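Local coordinates for protein arylesterase (PDB 3DCI) that probably hydrolyses ester bonds as a GDSL-like arylesterase of the SGNH hydrolase family, and binds zinc, at residues V105-G110 with P148-V153; V26-D31 with A63-E68; N87-L92 with A133-T138; I152-P157 with F193-S198; C98-D103 with E137-K142. One frame throughout, in Å; residues are numbered along the deposited sequence.

Interaction 1 (V105-G110 with P148-V153); sequences VIIMLG and PKLLIV
Val153 packs against Ile106 and Met108 where 105-110 and 148-153 run side by side as parallel strands of the central sheet. In the three-layer alpha/beta/alpha fold of SGNH hydrolases, this pair is the strand-to-strand step of a beta-alpha-beta crossover whose connection includes helix 122-138. Val153 and Val105 are the two residues most buried by this contact, on different faces of the sheet. Val153 CG1, anti to the backbone N (chi1 -179°), comes within 3.7 Å of the selenium SE of Met108, a selenomethionine whose chain bends away beyond that point. Its CG2 meets Ile106 CG2 at 3.5 Å, a pair pressed closer than normal van der Waals distance. Val105 occupies the other face, with Ile107 and Leu150. Its CG2 lies alongside the ring of Pro148, 3.9 Å from Pro148 CB, while its CG1 is 4.1 Å from Leu150 CD1. That same leucine methyl also packs against Ile107 CD1, so it wedges between two side chains of the neighbouring strand. Backbone bonds fix the register in the alternating pattern of parallel strands: Val105 and Ile107 each donate to and accept from the partner strand. Helix 122-138 covers the Ile107 face through Met129 and Leu132, and helices 51-59 and 212-229 cover the Ile106 face. Leu151, on the Ile106 face, is close to the zinc ligand His192. The rung nearest the C-terminal ends of the strands is closed by Val153 N, which donates to Ile107 O over 2.9 Å with an N-H...O angle of 160°.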
# COMPACT_ATOMS: atom_id res chain seq x y z
N VAL A 105 10.72 -18.96 -17.07
CA VAL A 105 10.53 -17.55 -16.94
C VAL A 105 11.81 -16.88 -17.44
O VAL A 105 12.92 -17.26 -17.05
CB VAL A 105 10.27 -17.13 -15.46
CG1 VAL A 105 10.25 -15.59 -15.30
CG2 VAL A 105 9.00 -17.82 -14.92
N ILE A 106 11.63 -15.88 -18.29
CA ILE A 106 12.74 -15.06 -18.77
C ILE A 106 12.51 -13.64 -18.24
O ILE A 106 11.43 -13.08 -18.42
CB ILE A 106 12.83 -14.99 -20.31
CG1 ILE A 106 12.88 -16.38 -20.96
CG2 ILE A 106 14.08 -14.14 -20.74
CD1 ILE A 106 12.84 -16.38 -22.55
N ILE A 107 13.51 -13.06 -17.59
CA ILE A 107 13.34 -11.71 -17.05
C ILE A 107 14.44 -10.82 -17.61
O ILE A 107 15.61 -11.12 -17.41
CB ILE A 107 13.44 -11.66 -15.51
CG1 ILE A 107 12.45 -12.65 -14.89
CG2 ILE A 107 13.23 -10.20 -14.99
CD1 ILE A 107 12.51 -12.69 -13.36
N MSE A 108 14.05 -9.76 -18.32
CA MSE A 108 14.95 -8.70 -18.73
C MSE A 108 14.55 -7.37 -18.07
O MSE A 108 13.60 -6.72 -18.50
CB MSE A 108 14.99 -8.54 -20.25
CG MSE A 108 16.13 -7.60 -20.70
SE MSE A 108 16.47 -7.67 -22.64
CE MSE A 108 15.02 -6.57 -23.24
N LEU A 109 15.29 -7.00 -17.03
CA LEU A 109 15.01 -5.80 -16.24
C LEU A 109 16.32 -5.26 -15.71
O LEU A 109 17.35 -5.97 -15.68
CB LEU A 109 14.08 -6.10 -15.06
CG LEU A 109 12.62 -6.40 -15.37
CD1 LEU A 109 11.89 -6.95 -14.13
CD2 LEU A 109 11.86 -5.20 -15.97
N GLY A 110 16.28 -4.00 -15.30
CA GLY A 110 17.45 -3.32 -14.70
C GLY A 110 17.64 -1.90 -15.20
O GLY A 110 18.20 -1.05 -14.49
N PRO A 148 9.17 -23.32 -12.55
CA PRO A 148 9.84 -23.05 -13.82
C PRO A 148 11.36 -22.87 -13.69
O PRO A 148 11.84 -22.50 -12.62
CB PRO A 148 9.23 -21.70 -14.27
CG PRO A 148 8.25 -21.30 -13.23
CD PRO A 148 8.44 -22.16 -12.04
N LYS A 149 12.07 -23.07 -14.80
CA LYS A 149 13.44 -22.64 -14.92
C LYS A 149 13.46 -21.12 -15.09
O LYS A 149 12.41 -20.52 -15.35
CB LYS A 149 14.10 -23.33 -16.11
CG LYS A 149 14.36 -24.81 -15.84
CD LYS A 149 14.59 -25.58 -17.12
CE LYS A 149 14.77 -27.08 -16.84
NZ LYS A 149 15.89 -27.31 -15.85
N LEU A 150 14.63 -20.52 -14.92
CA LEU A 150 14.80 -19.07 -14.99
C LEU A 150 15.99 -18.73 -15.88
O LEU A 150 17.07 -19.29 -15.75
CB LEU A 150 15.01 -18.49 -13.59
CG LEU A 150 15.25 -16.99 -13.45
CD1 LEU A 150 14.03 -16.19 -13.94
CD2 LEU A 150 15.61 -16.60 -12.01
N LEU A 151 15.78 -17.76 -16.76
CA LEU A 151 16.80 -17.16 -17.55
C LEU A 151 16.79 -15.67 -17.23
O LEU A 151 15.79 -14.99 -17.45
CB LEU A 151 16.53 -17.41 -19.02
CG LEU A 151 17.44 -16.76 -20.07
CD1 LEU A 151 18.93 -17.12 -19.90
CD2 LEU A 151 16.92 -17.15 -21.48
N ILE A 152 17.90 -15.21 -16.64
CA ILE A 152 18.14 -13.83 -16.25
C ILE A 152 18.83 -13.18 -17.45
O ILE A 152 19.84 -13.68 -17.88
CB ILE A 152 19.07 -13.78 -14.99
CG1 ILE A 152 18.33 -14.35 -13.78
CG2 ILE A 152 19.57 -12.37 -14.69
CD1 ILE A 152 19.27 -14.66 -12.56
N VAL A 153 18.24 -12.10 -17.99
CA VAL A 153 18.75 -11.41 -19.14
C VAL A 153 19.17 -9.97 -18.80
O VAL A 153 18.37 -9.16 -18.30
CB VAL A 153 17.72 -11.41 -20.26
CG1 VAL A 153 18.29 -10.68 -21.50
CG2 VAL A 153 17.32 -12.86 -20.64

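Interaction 2 (V26-D31 with A63-E68); sequences VLAFGD and AKVHPE
The Phe29 ring meets the end of 63-68 obliquely, with CD1 4.0 Å from Glu68 CB; the ring and the Glu68 carboxylate are turned 47° apart. The other flat group, the His66 imidazole, brings CD2 to 3.5 Å from Val26 O, again obliquely. Lys64 NZ lies in the plane of that imidazole at its edge, and the ring of His99 stacks on it. Leu27 sits on the same face of the sheet as Phe29, His66 and Glu68, and its CD1 crosses the Glu68 chain at about a right angle, 3.4 Å from CG. On the reverse face, Val26, Ala28 and Val65 are small and apolar: Ala28 CB is 3.7 Å from Val65 CG1. Five backbone bonds join these parallel strands, the first two of the sheet in chain order. In the last of them Gly30 N reaches Glu68 O over 3.0 Å from above the carbonyl plane. Gly30 and Asp31 begin the GDSL motif of the family, and Asp31 caps the helix that starts with the next residue, a serine that is probably the nucleophile. The Glu68 chain bends at chi2 (-69°), turning its carboxylate away from 26-31, where OE2 accepts a hydrogen bond from His99 NE2. OE2 also lies close to Glu68 OE2 of the second subunit, whose His99 bonds weakly to OE1. Two carboxylates this close would repel if both were charged, so the neighbouring histidines may offset that charge, or one acid may be protonated.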
# COMPACT_ATOMS: atom_id res chain seq x y z
N VAL A 26 6.43 -20.25 -21.75
CA VAL A 26 7.47 -19.34 -21.40
C VAL A 26 6.87 -18.00 -21.06
O VAL A 26 6.05 -17.49 -21.81
CB VAL A 26 8.46 -19.16 -22.58
CG1 VAL A 26 9.54 -18.13 -22.26
CG2 VAL A 26 9.10 -20.51 -22.95
N LEU A 27 7.27 -17.45 -19.92
CA LEU A 27 6.90 -16.09 -19.56
C LEU A 27 8.04 -15.15 -19.91
O LEU A 27 9.18 -15.36 -19.50
CB LEU A 27 6.56 -16.00 -18.07
CG LEU A 27 6.32 -14.61 -17.48
CD1 LEU A 27 5.08 -13.96 -18.12
CD2 LEU A 27 6.18 -14.70 -15.95
N ALA A 28 7.74 -14.13 -20.70
CA ALA A 28 8.71 -13.11 -21.12
C ALA A 28 8.41 -11.83 -20.37
O ALA A 28 7.57 -11.02 -20.78
CB ALA A 28 8.65 -12.88 -22.62
N PHE A 29 9.15 -11.61 -19.29
CA PHE A 29 8.85 -10.58 -18.31
C PHE A 29 9.86 -9.45 -18.37
O PHE A 29 11.06 -9.66 -18.18
CB PHE A 29 8.84 -11.23 -16.90
CG PHE A 29 8.23 -10.36 -15.82
CD1 PHE A 29 6.84 -10.20 -15.73
CD2 PHE A 29 9.03 -9.73 -14.88
CE1 PHE A 29 6.27 -9.41 -14.78
CE2 PHE A 29 8.47 -8.94 -13.88
CZ PHE A 29 7.09 -8.77 -13.83
N GLY A 30 9.41 -8.23 -18.64
CA GLY A 30 10.33 -7.12 -18.79
C GLY A 30 9.70 -5.76 -18.74
O GLY A 30 8.61 -5.59 -18.23
N ASP A 31 10.41 -4.78 -19.28
CA ASP A 31 9.99 -3.39 -19.25
C ASP A 31 9.66 -2.90 -20.67
O ASP A 31 9.24 -3.70 -21.48
CB ASP A 31 11.03 -2.54 -18.51
CG ASP A 31 12.40 -2.63 -19.11
OD1 ASP A 31 12.51 -2.90 -20.34
OD2 ASP A 31 13.41 -2.46 -18.33
N ALA A 63 7.34 -23.84 -28.24
CA ALA A 63 6.93 -23.08 -27.07
C ALA A 63 5.94 -21.98 -27.39
O ALA A 63 5.92 -21.43 -28.49
CB ALA A 63 8.14 -22.49 -26.40
N LYS A 64 5.10 -21.68 -26.40
CA LYS A 64 4.23 -20.52 -26.40
C LYS A 64 4.90 -19.50 -25.47
O LYS A 64 5.27 -19.85 -24.33
CB LYS A 64 2.87 -20.91 -25.85
CG LYS A 64 1.85 -19.82 -25.84
CD LYS A 64 0.41 -20.38 -25.85
CE LYS A 64 0.00 -21.08 -24.49
NZ LYS A 64 -1.43 -20.73 -24.09
N VAL A 65 5.08 -18.27 -25.96
CA VAL A 65 5.68 -17.18 -25.15
C VAL A 65 4.62 -16.14 -24.78
O VAL A 65 3.90 -15.66 -25.64
CB VAL A 65 6.86 -16.53 -25.88
CG1 VAL A 65 7.49 -15.41 -25.01
CG2 VAL A 65 7.91 -17.60 -26.24
N HIS A 66 4.48 -15.89 -23.48
CA HIS A 66 3.54 -14.89 -22.97
C HIS A 66 4.28 -13.59 -22.70
O HIS A 66 5.06 -13.49 -21.76
CB HIS A 66 2.87 -15.38 -21.68
CG HIS A 66 2.23 -16.73 -21.82
ND1 HIS A 66 1.12 -16.94 -22.60
CD2 HIS A 66 2.57 -17.93 -21.29
CE1 HIS A 66 0.79 -18.22 -22.55
NE2 HIS A 66 1.65 -18.84 -21.76
N PRO A 67 4.02 -12.57 -23.53
CA PRO A 67 4.68 -11.27 -23.36
C PRO A 67 4.11 -10.46 -22.19
O PRO A 67 2.91 -10.29 -22.07
CB PRO A 67 4.44 -10.59 -24.69
CG PRO A 67 3.24 -11.22 -25.24
CD PRO A 67 3.09 -12.57 -24.67
N GLU A 68 4.99 -10.01 -21.30
CA GLU A 68 4.58 -9.17 -20.17
C GLU A 68 5.63 -8.09 -19.99
O GLU A 68 6.42 -8.10 -19.04
CB GLU A 68 4.40 -10.01 -18.90
CG GLU A 68 3.35 -11.13 -18.96
CD GLU A 68 1.91 -10.68 -19.05
OE1 GLU A 68 1.60 -9.46 -18.95
OE2 GLU A 68 1.02 -11.57 -19.22

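Interaction 3 (N87-L92 with A133-T138); sequences NGARAL and AQIVET
Contacts between apolar side chains carry most of the join between 87-92 and 133-138, and Ile135 makes most of them. Its CD1 reaches across to Ala89 CB at 3.6 Å, because CG1 stands anti to the carbonyl carbon (chi1 -71°) and the chain beyond is extended. Ile135 CG2 and Leu92 CD2 belong to side chains that slide past each other in opposite directions, whereas Val136 meets Leu92 at about a right angle, its CG2 3.9 Å from Leu92 CD2. No hydrogen bond passes between the segments; polar groups bond within their own segment or outside both. Asn87 OD1 caps the start of helix 88-99 by accepting weakly from the N atoms of Ala89 and Arg90, and its ND2 is held by Asp78. At the end of helix 122-138, Thr138 OG1 donates to Gln134 O over 2.6 Å; Thr138 N reaches the same oxygen from the opposite face of its carbonyl plane, so two bonds grip it. Ala89 CB sits on one face of the Arg90 guanidinium, toward its rim, and Arg90 forms a salt bridge with Glu93. The axes of the short segments 88-92 and 133-138 approach to 10.4 Å at 19°, so these turns run nearly parallel. Leu92 also touches Leu27 and Phe29 of the sheet, an arrangement characteristic of one helical layer in an alpha/beta/alpha sandwich.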
# COMPACT_ATOMS: atom_id res chain seq x y z
N ASN A 87 6.23 -1.99 -9.99
CA ASN A 87 6.98 -2.86 -9.14
C ASN A 87 6.98 -4.23 -9.79
O ASN A 87 5.93 -4.86 -9.93
CB ASN A 87 6.38 -2.90 -7.71
CG ASN A 87 7.21 -3.73 -6.76
OD1 ASN A 87 7.59 -4.85 -7.09
ND2 ASN A 87 7.56 -3.14 -5.59
N GLY A 88 8.15 -4.66 -10.25
CA GLY A 88 8.26 -5.93 -10.93
C GLY A 88 7.90 -7.15 -10.10
O GLY A 88 7.37 -8.09 -10.61
N ALA A 89 8.19 -7.12 -8.81
CA ALA A 89 7.94 -8.28 -7.97
C ALA A 89 6.43 -8.56 -7.79
O ALA A 89 5.99 -9.72 -7.81
CB ALA A 89 8.65 -8.11 -6.64
N ARG A 90 5.64 -7.49 -7.60
CA ARG A 90 4.19 -7.64 -7.42
C ARG A 90 3.56 -8.15 -8.71
O ARG A 90 2.71 -9.04 -8.69
CB ARG A 90 3.54 -6.30 -7.04
CG ARG A 90 3.04 -6.20 -5.60
CD ARG A 90 4.13 -6.14 -4.57
NE ARG A 90 4.72 -7.45 -4.29
CZ ARG A 90 5.94 -7.66 -3.77
NH1 ARG A 90 6.74 -6.63 -3.45
NH2 ARG A 90 6.37 -8.91 -3.59
N ALA A 91 3.98 -7.57 -9.82
CA ALA A 91 3.47 -7.97 -11.13
C ALA A 91 3.95 -9.36 -11.53
O ALA A 91 3.24 -10.05 -12.27
CB ALA A 91 3.89 -6.97 -12.21
N LEU A 92 5.16 -9.74 -11.10
CA LEU A 92 5.67 -11.07 -11.41
C LEU A 92 4.82 -12.12 -10.75
O LEU A 92 4.46 -13.11 -11.38
CB LEU A 92 7.13 -11.25 -10.98
CG LEU A 92 7.74 -12.64 -11.24
CD1 LEU A 92 7.59 -13.03 -12.71
CD2 LEU A 92 9.18 -12.68 -10.78
N ALA A 133 14.18 -13.86 -8.63
CA ALA A 133 14.58 -15.26 -8.68
C ALA A 133 13.96 -16.06 -7.52
O ALA A 133 13.40 -17.13 -7.73
CB ALA A 133 16.11 -15.38 -8.70
N GLN A 134 14.05 -15.53 -6.31
CA GLN A 134 13.47 -16.19 -5.13
C GLN A 134 11.97 -16.36 -5.25
O GLN A 134 11.41 -17.40 -4.86
CB GLN A 134 13.74 -15.40 -3.87
CG GLN A 134 15.18 -15.36 -3.45
CD GLN A 134 15.44 -14.39 -2.28
OE1 GLN A 134 14.58 -13.55 -1.89
NE2 GLN A 134 16.63 -14.49 -1.73
N ILE A 135 11.31 -15.34 -5.78
CA ILE A 135 9.87 -15.42 -6.04
C ILE A 135 9.53 -16.56 -7.00
O ILE A 135 8.64 -17.37 -6.72
CB ILE A 135 9.32 -14.08 -6.58
CG1 ILE A 135 9.33 -13.04 -5.44
CG2 ILE A 135 7.88 -14.28 -7.17
CD1 ILE A 135 8.92 -11.60 -5.82
N VAL A 136 10.25 -16.64 -8.12
CA VAL A 136 10.02 -17.69 -9.11
C VAL A 136 10.23 -19.07 -8.45
O VAL A 136 9.41 -19.98 -8.65
CB VAL A 136 10.95 -17.55 -10.35
CG1 VAL A 136 10.88 -18.81 -11.22
CG2 VAL A 136 10.64 -16.23 -11.18
N GLU A 137 11.33 -19.22 -7.70
CA GLU A 137 11.70 -20.47 -7.04
C GLU A 137 10.65 -20.96 -6.04
O GLU A 137 10.35 -22.15 -5.95
CB GLU A 137 13.06 -20.36 -6.33
CG GLU A 137 14.28 -20.18 -7.26
CD GLU A 137 15.55 -19.63 -6.53
OE1 GLU A 137 15.53 -19.51 -5.27
OE2 GLU A 137 16.58 -19.30 -7.21
N THR A 138 10.10 -20.04 -5.26
CA THR A 138 9.33 -20.41 -4.09
C THR A 138 7.83 -20.17 -4.21
O THR A 138 7.09 -20.47 -3.29
CB THR A 138 9.87 -19.64 -2.87
OG1 THR A 138 9.66 -18.25 -3.09
CG2 THR A 138 11.36 -19.91 -2.70

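Interaction 4 (I152-P157 with F193-S198); sequences IVAPPP and FFDAGS
A trans first torsion (chi1 166°) carries the Phe193 ring toward 152-157: CE1 comes to 3.7 Å from Ala154 CB, the methyl lying at the ring edge near its plane. The same extended torsion in Asp195 (chi1 -178°) turns OD1 toward Ala154. A water then links it to Pro155 O, donating to both Asp195 OD1 and Pro155 O at 2.7 Å from each oxygen and bridging the segments just past the paired strands. Asp195 OD1 also accepts from Gly197 N, which comes from above the carboxylate plane and makes an Asx turn. Ser198 adds two bonds to Asp195 O, one from its backbone N and one from OG, within the 3-10 turn that follows the strand. Between the strands, three backbone bonds alternate in parallel fashion, the last from Ala196 N to Ala154 O. Beyond it, Gly197 CA packs 3.7 Å from Pro156 CA, and Pro156 CD lies 3.8 Å from Ala196 CB. Strand 192-195 is the outermost of the sheet on this side within the chain, and its first residue, His192, binds zinc together with Asp228 of helix 212-229. Tyr182 of helix 178-189 lies against Ile152 and Phe193, while helix 212-229 covers the other face at Phe194 and Ala196; strand 104-108 flanks Val153.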
# COMPACT_ATOMS: atom_id res chain seq x y z
N ILE A 152 17.90 -15.21 -16.64
CA ILE A 152 18.14 -13.83 -16.25
C ILE A 152 18.83 -13.18 -17.45
O ILE A 152 19.84 -13.68 -17.88
CB ILE A 152 19.07 -13.78 -14.99
CG1 ILE A 152 18.33 -14.35 -13.78
CG2 ILE A 152 19.57 -12.37 -14.69
CD1 ILE A 152 19.27 -14.66 -12.56
N VAL A 153 18.24 -12.10 -17.99
CA VAL A 153 18.75 -11.41 -19.14
C VAL A 153 19.17 -9.97 -18.80
O VAL A 153 18.37 -9.16 -18.30
CB VAL A 153 17.72 -11.41 -20.26
CG1 VAL A 153 18.29 -10.68 -21.50
CG2 VAL A 153 17.32 -12.86 -20.64
N ALA A 154 20.44 -9.66 -19.05
CA ALA A 154 20.92 -8.30 -18.84
C ALA A 154 20.51 -7.49 -20.06
O ALA A 154 20.72 -7.95 -21.18
CB ALA A 154 22.45 -8.27 -18.65
N PRO A 155 19.89 -6.31 -19.86
CA PRO A 155 19.51 -5.49 -20.99
C PRO A 155 20.74 -4.85 -21.62
O PRO A 155 21.77 -4.72 -20.96
CB PRO A 155 18.61 -4.42 -20.34
CG PRO A 155 19.14 -4.27 -18.98
CD PRO A 155 19.55 -5.66 -18.58
N PRO A 156 20.65 -4.47 -22.89
CA PRO A 156 21.82 -3.83 -23.49
C PRO A 156 22.13 -2.53 -22.74
O PRO A 156 21.20 -1.87 -22.31
CB PRO A 156 21.37 -3.52 -24.91
CG PRO A 156 20.21 -4.43 -25.15
CD PRO A 156 19.53 -4.56 -23.84
N PRO A 157 23.42 -2.20 -22.54
CA PRO A 157 23.76 -0.99 -21.81
C PRO A 157 23.32 0.29 -22.49
O PRO A 157 23.16 0.33 -23.73
CB PRO A 157 25.29 -1.05 -21.70
CG PRO A 157 25.72 -1.97 -22.76
CD PRO A 157 24.62 -2.94 -22.96
N PHE A 193 21.89 -17.40 -17.73
CA PHE A 193 22.11 -15.98 -17.97
C PHE A 193 22.32 -15.73 -19.43
O PHE A 193 22.98 -16.51 -20.10
CB PHE A 193 23.33 -15.48 -17.20
CG PHE A 193 23.81 -14.14 -17.64
CD1 PHE A 193 23.12 -12.99 -17.28
CD2 PHE A 193 24.93 -14.02 -18.45
CE1 PHE A 193 23.55 -11.72 -17.73
CE2 PHE A 193 25.36 -12.77 -18.89
CZ PHE A 193 24.68 -11.64 -18.53
N PHE A 194 21.78 -14.62 -19.93
CA PHE A 194 22.16 -14.15 -21.25
C PHE A 194 22.37 -12.64 -21.23
O PHE A 194 21.60 -11.93 -20.60
CB PHE A 194 21.09 -14.52 -22.28
CG PHE A 194 21.49 -14.23 -23.71
CD1 PHE A 194 22.30 -15.11 -24.40
CD2 PHE A 194 21.04 -13.09 -24.35
CE1 PHE A 194 22.66 -14.84 -25.71
CE2 PHE A 194 21.40 -12.83 -25.66
CZ PHE A 194 22.21 -13.69 -26.32
N ASP A 195 23.43 -12.18 -21.90
CA ASP A 195 23.68 -10.75 -22.06
C ASP A 195 23.10 -10.23 -23.38
O ASP A 195 23.69 -10.41 -24.43
CB ASP A 195 25.18 -10.45 -21.99
CG ASP A 195 25.47 -8.95 -22.09
OD1 ASP A 195 24.55 -8.11 -21.94
OD2 ASP A 195 26.63 -8.61 -22.35
N ALA A 196 21.95 -9.55 -23.31
CA ALA A 196 21.32 -8.97 -24.51
C ALA A 196 22.21 -7.93 -25.17
O ALA A 196 22.08 -7.71 -26.37
CB ALA A 196 19.95 -8.36 -24.17
N GLY A 197 23.11 -7.31 -24.41
CA GLY A 197 24.11 -6.39 -24.97
C GLY A 197 25.11 -7.04 -25.91
O GLY A 197 25.78 -6.34 -26.65
N SER A 198 25.23 -8.36 -25.87
CA SER A 198 26.15 -9.08 -26.74
C SER A 198 25.62 -9.16 -28.16
O SER A 198 26.37 -9.49 -29.05
CB SER A 198 26.40 -10.51 -26.22
OG SER A 198 25.20 -11.28 -26.28
O HOH W 1 24.34 -5.62 -20.95

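Interaction 5 (C98-D103 with E137-K142); sequences CHMPLD and ETFIYK
Met100, a selenomethionine, points toward 137-142 and is the residue most buried by the contact. Its CG sits in the crowded position between the backbone N and the carbonyl carbon (chi1 67°), and the chain beyond is fully extended, so the selenium and the terminal methyl reach the other segment. SE approaches Phe139 at the ring edge, 4.1 Å from CE2, the line from SE to the ring centroid running 85° from the ring normal: a Met-aromatic contact. It makes a second one with Tyr141, more obliquely, while Met100 CB lies at the edge of that ring, 4.1 Å from CD1. Phe139 CB rests over one face of the Tyr141 ring, toward its rim, 3.5 Å above its plane. The tyrosine is fixed at its far end by a hydrogen bond from OH to Val136 O. The Lys142 chain crosses Met100 obliquely, its CG 3.7 Å from Met100 CE, and its ammonium end leads away. Pro101, which follows a cis peptide bond, adds a loose touch of CD to Lys142 O. The contact joins the loops that leave helices 88-99 and 122-138, away from the zinc site. Met100 O accepts a hydrogen bond from Trp35 NE1 of the second subunit, so this corner also meets a subunit boundary. Between the segments the adhesion is dispersive and weakly polar, without hydrogen bonds. Lys142 N, 3.6 Å from Met100 SE, is buried with no hydrogen-bond partner in the model, probably a small polar cost of an otherwise largely apolar contact.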
# COMPACT_ATOMS: atom_id res chain seq x y z
N CYS A 98 -1.25 -16.10 -13.36
CA CYS A 98 -2.06 -16.06 -14.57
C CYS A 98 -1.62 -17.13 -15.58
O CYS A 98 -2.44 -17.63 -16.35
CB CYS A 98 -1.99 -14.70 -15.23
SG CYS A 98 -3.05 -13.48 -14.43
N HIS A 99 -0.33 -17.43 -15.59
CA HIS A 99 0.22 -18.23 -16.68
C HIS A 99 0.77 -19.58 -16.25
O HIS A 99 1.09 -20.39 -17.10
CB HIS A 99 1.26 -17.42 -17.43
CG HIS A 99 0.71 -16.17 -18.02
ND1 HIS A 99 -0.28 -16.19 -18.99
CD2 HIS A 99 0.93 -14.87 -17.72
CE1 HIS A 99 -0.62 -14.94 -19.28
NE2 HIS A 99 0.09 -14.12 -18.52
N MSE A 100 0.88 -19.83 -14.96
CA MSE A 100 1.23 -21.17 -14.50
C MSE A 100 0.26 -22.23 -15.02
O MSE A 100 -0.91 -21.95 -15.22
CB MSE A 100 1.24 -21.23 -12.98
CG MSE A 100 -0.11 -21.06 -12.32
SE MSE A 100 0.10 -20.93 -10.40
CE MSE A 100 -1.75 -20.69 -9.85
N PRO A 101 0.74 -23.46 -15.22
CA PRO A 101 2.12 -23.89 -15.10
C PRO A 101 3.05 -23.41 -16.23
O PRO A 101 2.69 -23.43 -17.40
CB PRO A 101 2.01 -25.42 -15.07
CG PRO A 101 0.84 -25.73 -15.93
CD PRO A 101 -0.15 -24.59 -15.55
N LEU A 102 4.24 -22.98 -15.84
CA LEU A 102 5.22 -22.41 -16.75
C LEU A 102 6.47 -23.29 -16.75
O LEU A 102 6.89 -23.79 -15.71
CB LEU A 102 5.58 -21.02 -16.27
CG LEU A 102 4.60 -19.91 -16.60
CD1 LEU A 102 4.84 -18.75 -15.64
CD2 LEU A 102 4.73 -19.53 -18.10
N ASP A 103 7.09 -23.45 -17.91
CA ASP A 103 8.32 -24.22 -17.97
C ASP A 103 9.55 -23.33 -17.76
O ASP A 103 10.56 -23.80 -17.26
CB ASP A 103 8.40 -24.95 -19.28
CG ASP A 103 7.26 -25.89 -19.48
OD1 ASP A 103 7.21 -26.89 -18.75
OD2 ASP A 103 6.42 -25.63 -20.36
N GLU A 137 11.33 -19.22 -7.70
CA GLU A 137 11.70 -20.47 -7.04
C GLU A 137 10.65 -20.96 -6.04
O GLU A 137 10.35 -22.15 -5.95
CB GLU A 137 13.06 -20.36 -6.33
CG GLU A 137 14.28 -20.18 -7.26
CD GLU A 137 15.55 -19.63 -6.53
OE1 GLU A 137 15.53 -19.51 -5.27
OE2 GLU A 137 16.58 -19.30 -7.21
N THR A 138 10.10 -20.04 -5.26
CA THR A 138 9.33 -20.41 -4.09
C THR A 138 7.83 -20.17 -4.21
O THR A 138 7.09 -20.47 -3.29
CB THR A 138 9.87 -19.64 -2.87
OG1 THR A 138 9.66 -18.25 -3.09
CG2 THR A 138 11.36 -19.91 -2.70
N PHE A 139 7.35 -19.67 -5.36
CA PHE A 139 5.91 -19.39 -5.56
C PHE A 139 5.03 -20.62 -5.31
O PHE A 139 5.47 -21.73 -5.53
CB PHE A 139 5.69 -18.88 -6.97
CG PHE A 139 4.36 -18.18 -7.19
CD1 PHE A 139 4.19 -16.87 -6.80
CD2 PHE A 139 3.33 -18.83 -7.83
CE1 PHE A 139 3.02 -16.20 -7.03
CE2 PHE A 139 2.13 -18.17 -8.09
CZ PHE A 139 1.97 -16.84 -7.68
N ILE A 140 3.80 -20.42 -4.87
CA ILE A 140 2.85 -21.56 -4.67
C ILE A 140 2.19 -21.83 -6.02
O ILE A 140 1.22 -21.17 -6.38
CB ILE A 140 1.76 -21.28 -3.60
CG1 ILE A 140 2.41 -20.86 -2.27
CG2 ILE A 140 0.86 -22.54 -3.38
CD1 ILE A 140 3.28 -21.96 -1.61
N TYR A 141 2.77 -22.76 -6.76
CA TYR A 141 2.28 -23.13 -8.08
C TYR A 141 1.18 -24.20 -7.98
O TYR A 141 1.10 -24.95 -6.99
CB TYR A 141 3.43 -23.62 -8.97
CG TYR A 141 4.50 -22.57 -9.29
CD1 TYR A 141 4.24 -21.53 -10.16
CD2 TYR A 141 5.77 -22.64 -8.74
CE1 TYR A 141 5.21 -20.59 -10.48
CE2 TYR A 141 6.73 -21.70 -9.01
CZ TYR A 141 6.45 -20.67 -9.88
OH TYR A 141 7.42 -19.73 -10.16
N LYS A 142 0.31 -24.23 -8.99
CA LYS A 142 -0.67 -25.31 -9.17
C LYS A 142 -0.28 -26.03 -10.46
O LYS A 142 -0.40 -25.46 -11.56
CB LYS A 142 -2.11 -24.76 -9.27
CG LYS A 142 -2.57 -23.90 -8.11
CD LYS A 142 -3.96 -23.37 -8.42
CE LYS A 142 -4.54 -22.58 -7.26
NZ LYS A 142 -5.09 -23.49 -6.23

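Interactions 1, 2 and 4 build the parallel sheet: interaction 1 lies closest to the chain's centre, while interactions 2 and 4 add the outer strands on opposite sides. Interactions 1 and 4 share strand 149-154, and strand 24-30 of interaction 2 bonds to strand 104-108 of interaction 1. Interactions 3 and 5 both belong to helices 88-99 and 122-138, the first between their bodies and the second between the loops after them. Chemistry follows place: ladders of backbone bonds with apolar faces in the sheet, mainly apolar meeting between helices, and selenium-aromatic contact at the periphery. Interactions 2 and 5 are joined within the chain by Glu68 and His99, and both touch the second subunit.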